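Local coordinates for putative kinase (Chloroflexus aurantiacus, PDB 2RHM), which has the P-loop nucleoside triphosphate hydrolase fold and probably binds a nucleotide and transfers its phosphate to an acceptor, at the benzoic acid site. Numbering follows the deposited sequence.

The benzoic acid site. Residues 14-15, 37, 122, 125-126, 131, 137. With BEZ (benzoic acid), chain B.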
ATOM      1  N   PRO A  14      -9.067  19.464  -1.620  1.00 24.55           N
ATOM      2  CA  PRO A  14      -8.081  19.665  -0.565  1.00 25.66           C
ATOM      3  C   PRO A  14      -8.575  20.585   0.568  1.00 24.01           C
ATOM      4  O   PRO A  14      -9.248  21.596   0.326  1.00 24.24           O
ATOM      5  CB  PRO A  14      -6.909  20.283  -1.323  1.00 26.97           C
ATOM      6  CG  PRO A  14      -7.016  19.649  -2.703  1.00 25.36           C
ATOM      7  CD  PRO A  14      -8.491  19.693  -2.957  1.00 25.03           C
ATOM      8  N   ALA A  15      -8.288  20.173   1.797  1.00 24.10           N
ATOM      9  CA  ALA A  15      -8.648  20.907   3.022  1.00 23.63           C
ATOM     10  C   ALA A  15     -10.125  20.807   3.454  1.00 21.49           C
ATOM     11  O   ALA A  15     -10.531  21.469   4.395  1.00 22.14           O
ATOM     12  CB  ALA A  15      -8.173  22.371   2.959  1.00 22.28           C
ATOM     13  N   ASP A  37      -2.216  11.390  -0.397  1.00 25.55           N
ATOM     14  CA  ASP A  37      -1.208  12.302   0.125  1.00 25.17           C
ATOM     15  C   ASP A  37      -0.204  11.599   1.042  1.00 24.29           C
ATOM     16  O   ASP A  37       0.996  11.923   0.997  1.00 24.98           O
ATOM     17  CB  ASP A  37      -1.855  13.516   0.790  1.00 27.49           C
ATOM     18  CG  ASP A  37      -2.290  14.590  -0.219  1.00 31.00           C
ATOM     19  OD1 ASP A  37      -1.996  14.504  -1.431  1.00 29.69           O
ATOM     20  OD2 ASP A  37      -2.918  15.562   0.224  1.00 39.78           O
ATOM     21  N   ILE A 122      -5.897  26.103   4.039  1.00 34.95           N
ATOM     22  CA  ILE A 122      -4.771  25.929   3.136  1.00 35.37           C
ATOM     23  C   ILE A 122      -3.604  26.791   3.604  1.00 38.15           C
ATOM     24  O   ILE A 122      -2.479  26.306   3.747  1.00 41.18           O
ATOM     25  CB  ILE A 122      -5.173  26.282   1.687  1.00 35.69           C
ATOM     26  CG1 ILE A 122      -6.042  25.168   1.117  1.00 36.17           C
ATOM     27  CG2 ILE A 122      -3.946  26.476   0.801  1.00 34.77           C
ATOM     28  CD1 ILE A 122      -6.628  25.486  -0.219  1.00 37.73           C
ATOM     29  N   ARG A 125      -2.191  25.707   7.229  1.00 43.50           N
ATOM     30  CA  ARG A 125      -1.491  24.420   7.156  1.00 45.43           C
ATOM     31  C   ARG A 125      -0.109  24.559   6.531  1.00 47.63           C
ATOM     32  O   ARG A 125       0.834  23.901   6.954  1.00 49.14           O
ATOM     33  CB  ARG A 125      -2.330  23.385   6.399  1.00 44.70           C
ATOM     34  CG  ARG A 125      -3.518  22.916   7.210  1.00 42.71           C
ATOM     35  CD  ARG A 125      -4.513  22.068   6.430  1.00 43.73           C
ATOM     36  NE  ARG A 125      -5.704  21.840   7.251  1.00 44.35           N
ATOM     37  CZ  ARG A 125      -6.697  20.999   6.964  1.00 46.45           C
ATOM     38  NH1 ARG A 125      -6.678  20.262   5.859  1.00 41.80           N
ATOM     39  NH2 ARG A 125      -7.715  20.884   7.808  1.00 46.89           N
ATOM     40  N   ILE A 126       0.004  25.423   5.529  1.00 49.95           N
ATOM     41  CA  ILE A 126       1.277  25.671   4.863  1.00 51.58           C
ATOM     42  C   ILE A 126       2.176  26.543   5.744  1.00 51.90           C
ATOM     43  O   ILE A 126       3.384  26.320   5.818  1.00 53.34           O
ATOM     44  CB  ILE A 126       1.067  26.316   3.465  1.00 51.40           C
ATOM     45  CG1 ILE A 126       0.450  25.288   2.509  1.00 52.68           C
ATOM     46  CG2 ILE A 126       2.390  26.840   2.903  1.00 52.26           C
ATOM     47  CD1 ILE A 126       0.022  25.858   1.171  1.00 52.04           C
ATOM     48  N   ARG A 131       1.594  20.708   6.477  1.00 44.74           N
ATOM     49  CA  ARG A 131       1.646  20.201   5.118  1.00 41.89           C
ATOM     50  C   ARG A 131       3.110  19.921   4.689  1.00 40.35           C
ATOM     51  O   ARG A 131       3.989  20.775   4.836  1.00 39.82           O
ATOM     52  CB  ARG A 131       0.987  21.259   4.229  1.00 42.39           C
ATOM     53  CG  ARG A 131       0.709  20.888   2.809  1.00 39.65           C
ATOM     54  CD  ARG A 131      -0.307  19.786   2.698  1.00 36.10           C
ATOM     55  NE  ARG A 131      -0.584  19.500   1.306  1.00 36.73           N
ATOM     56  CZ  ARG A 131      -1.294  18.461   0.891  1.00 37.22           C
ATOM     57  NH1 ARG A 131      -1.776  17.587   1.767  1.00 42.91           N
ATOM     58  NH2 ARG A 131      -1.495  18.292  -0.406  1.00 36.54           N
ATOM     59  N   ASP A 137       1.998  23.023  -2.949  1.00 37.53           N
ATOM     60  CA  ASP A 137       0.615  23.409  -3.130  1.00 40.92           C
ATOM     61  C   ASP A 137       0.484  24.797  -3.701  1.00 42.83           C
ATOM     62  O   ASP A 137       1.052  25.749  -3.167  1.00 43.77           O
ATOM     63  CB  ASP A 137      -0.109  23.379  -1.797  1.00 41.65           C
ATOM     64  CG  ASP A 137      -0.228  21.996  -1.253  1.00 41.65           C
ATOM     65  OD1 ASP A 137      -0.812  21.144  -1.953  1.00 47.46           O
ATOM     66  OD2 ASP A 137       0.252  21.780  -0.124  1.00 48.34           O
TER
HETATM   67  C   BEZ B 194      -4.598  19.512   2.613  1.00 44.00           C
HETATM   68  O1  BEZ B 194      -4.632  19.437   3.865  1.00 45.67           O
HETATM   69  O2  BEZ B 194      -5.060  18.572   1.912  1.00 43.66           O
HETATM   70  C1  BEZ B 194      -4.005  20.724   1.965  1.00 41.46           C
HETATM   71  C2  BEZ B 194      -3.507  21.754   2.758  1.00 39.34           C
HETATM   72  C3  BEZ B 194      -2.954  22.872   2.151  1.00 41.76           C
HETATM   73  C4  BEZ B 194      -2.907  22.960   0.762  1.00 43.63           C
HETATM   74  C5  BEZ B 194      -3.419  21.926  -0.024  1.00 43.26           C
HETATM   75  C6  BEZ B 194      -3.963  20.800   0.576  1.00 40.40           C
HETATM   76  O   HOH W   1      -7.275  17.348   2.339  1.00 28.78           O
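Benzoic acid lies almost wholly buried in a small pocket where Arg125 grips the carboxylate, and Arg131 covers the ring and also faces the carboxylate. Arg125, its chain extended from CG to NE, comes from above the ligand plane, on the side away from Arg131: its terminal nitrogen NH1 donates to O1 of BEZ at 3.0 Å (149° at the hydrogen), with the acceptor close to the guanidinium plane, giving a charged hydrogen bond. Arg131 instead lies flat over the ligand. Its CG is anti to the backbone N (chi1 -170°), and a bend at chi2 (65°) brings the guanidinium across the aromatic face, Arg131 NE standing 3.7 Å from the centroid of the BEZ ring in a cation-pi contact. From this position NH1 of Arg131 also makes a longer salt bridge to O2 of BEZ, at 3.4 Å.

Two acidic residues at the guanidinium edge fix its rotation. Asp137 OD2 takes the hydrogen of Arg131 NE through its syn lone pair at 2.8 Å, while Asp37 OD2 receives both NH1 and NH2 of Arg131 end-on, from above its carboxylate plane. The Asp137 carboxylate sits on the same side of the ligand as Arg131, against the C4-C5 rim of BEZ. These carboxylates are likely to temper the positive charge of Arg131. An alanine at Arg131 would remove the ring's cationic lid and the second carboxylate salt bridge, and would probably loosen ligand binding while leaving Asp37 and Asp137 without this shared partner.

On the other side of the ring CG1 of Ile122 lies over C4 of BEZ at 3.9 Å, while Ile122 CG2 and Pro14 CB come in obliquely at the rim. A water links O2 of BEZ, at 2.6 Å, to the backbone N of Ala15. The combination of a flat guanidinium over the ring and charge at the carboxylate would fit a flat aromatic acid, although benzoic acid may come from purification or crystallisation. Pro14 and Ala15 belong to the P-loop between strand 6-12 and helix 18-29; the site spans this loop, helices 36-47 and 115-127, and the loop residues Arg131 and Asp137.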